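Local coordinates for DUF115 domain-containing protein (Magnetospirillum magneticum AMB-1, PDB 5MU5), which probably transfers sugars to flagellin as a Maf-type glycosyltransferase and is involved in the formation of bacterial flagella, at residues V290-A293 with N294-R297. Residues are numbered along the deposited sequence; the frame is centred on the assembly and turned at random.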
loop_
_atom_site.group_PDB
_atom_site.type_symbol
_atom_site.label_atom_id
_atom_site.label_comp_id
_atom_site.label_asym_id
_atom_site.label_seq_id
_atom_site.Cartn_x
_atom_site.Cartn_y
_atom_site.Cartn_z
ATOM N N VAL A 290 -8.183 -36.084 13.356
ATOM C CA VAL A 290 -7.081 -35.725 14.237
ATOM C C VAL A 290 -7.408 -34.446 15.006
ATOM O O VAL A 290 -7.097 -34.316 16.182
ATOM C CB VAL A 290 -5.762 -35.581 13.450
ATOM C CG1 VAL A 290 -4.633 -35.064 14.332
ATOM C CG2 VAL A 290 -5.375 -36.929 12.869
ATOM N N ILE A 291 -8.037 -33.499 14.336
ATOM C CA ILE A 291 -8.420 -32.263 14.990
ATOM C C ILE A 291 -9.431 -32.597 16.087
ATOM O O ILE A 291 -9.360 -32.075 17.199
ATOM C CB ILE A 291 -9.063 -31.275 14.001
ATOM C CG1 ILE A 291 -8.052 -30.847 12.937
ATOM C CG2 ILE A 291 -9.564 -30.037 14.730
ATOM C CD1 ILE A 291 -8.657 -30.067 11.789
ATOM N N LYS A 292 -10.366 -33.479 15.763
ATOM C CA LYS A 292 -11.419 -33.875 16.698
ATOM C C LYS A 292 -10.856 -34.574 17.920
ATOM O O LYS A 292 -11.226 -34.249 19.037
ATOM C CB LYS A 292 -12.434 -34.772 16.012
ATOM C CG LYS A 292 -13.677 -34.997 16.835
ATOM C CD LYS A 292 -14.829 -35.503 15.988
ATOM C CE LYS A 292 -16.088 -35.526 16.844
ATOM N NZ LYS A 292 -17.233 -36.127 16.115
ATOM N N ALA A 293 -9.928 -35.494 17.690
ATOM C CA ALA A 293 -9.292 -36.262 18.761
ATOM C C ALA A 293 -8.390 -35.413 19.649
ATOM O O ALA A 293 -8.061 -35.826 20.750
ATOM C CB ALA A 293 -8.486 -37.411 18.170
ATOM N N ASN A 294 -8.012 -34.228 19.191
ATOM C CA ASN A 294 -7.127 -33.368 19.961
ATOM C C ASN A 294 -7.750 -32.069 20.481
ATOM O O ASN A 294 -7.095 -31.336 21.205
ATOM C CB ASN A 294 -5.888 -33.043 19.122
ATOM C CG ASN A 294 -4.940 -34.210 19.035
ATOM O OD1 ASN A 294 -4.129 -34.427 19.931
ATOM N ND2 ASN A 294 -5.028 -34.970 17.951
ATOM N N GLN A 295 -9.002 -31.788 20.144
ATOM C CA GLN A 295 -9.585 -30.502 20.499
ATOM C C GLN A 295 -9.649 -30.263 21.996
ATOM O O GLN A 295 -9.703 -29.107 22.432
ATOM C CB GLN A 295 -10.974 -30.310 19.889
ATOM C CG GLN A 295 -12.068 -31.119 20.548
ATOM C CD GLN A 295 -13.407 -30.841 19.914
ATOM O OE1 GLN A 295 -13.819 -29.698 19.808
ATOM N NE2 GLN A 295 -14.091 -31.885 19.483
ATOM N N ASP A 296 -9.628 -31.333 22.780
ATOM C CA ASP A 296 -9.629 -31.189 24.235
ATOM C C ASP A 296 -8.326 -30.579 24.814
ATOM O O ASP A 296 -8.359 -29.988 25.911
ATOM C CB ASP A 296 -9.981 -32.517 24.921
ATOM C CG ASP A 296 -8.973 -33.612 24.637
ATOM O OD1 ASP A 296 -8.254 -33.538 23.606
ATOM O OD2 ASP A 296 -8.905 -34.569 25.442
ATOM N N ARG A 297 -7.214 -30.694 24.080
ATOM C CA ARG A 297 -5.923 -30.176 24.524
ATOM C C ARG A 297 -5.203 -29.233 23.538
ATOM O O ARG A 297 -3.992 -28.999 23.644
ATOM C CB ARG A 297 -5.003 -31.315 24.926
ATOM C CG ARG A 297 -4.590 -32.242 23.801
ATOM C CD ARG A 297 -3.871 -33.446 24.384
ATOM N NE ARG A 297 -3.839 -34.572 23.460
ATOM C CZ ARG A 297 -4.881 -35.356 23.184
ATOM N NH1 ARG A 297 -6.070 -35.137 23.754
ATOM N NH2 ARG A 297 -4.741 -36.357 22.318
#
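Near the C-terminal end of helix 284-294, the side-chain amide of N294 bonds back to the carbonyl of V290, four residues earlier. N294 ND2 lies 2.8 Å from V290 O, and the N-H...O angle of 171° marks a nearly straight bond. The acceptor falls almost in the amide plane of N294, whereas the donor is tilted from the carbonyl plane of V290. With CG anti to its own carbonyl carbon (chi1 -75°), the amide lies beside the backbone N, within reach of the preceding turn. V290 O also takes a weak bond from N294 N, so one residue supplies both of its donors here. Alongside, V290 CG1 packs against N294 ND2 at 3.6 Å. Were this asparagine an alanine, V290 O would probably keep just the weak backbone bond from this position, and the valine methyl would lose its neighbour.

The backbone bonding becomes irregular in the same region: N294 N reaches I291 O at 3.2 Å from above the carbonyl plane, and Q295 N makes a long, weak bond to K292 O. Both are i to i-3 pairs, as is R297 N to N294 O at 2.9 Å. Beyond them, D296 OD1 and R297 NH1 form a salt bridge of 2.7 Å. N294 CA lies off one face of the R297 guanidinium, displaced toward its rim.

K292 and Q295 run side by side towards the loop before strand 319-322, where K292 NZ bonds N313 O and the Q295 amide bonds G314 O and Q316 N. I291 and N294 pack on F276 of strand 275-278, while L509 and L511 also touch N294. Strands 275-278 and 299-303 are parallel neighbours in the mixed sheet, and helix 284-294 connects them as a beta-alpha-beta crossover, with this turn leading from the helix into the second strand.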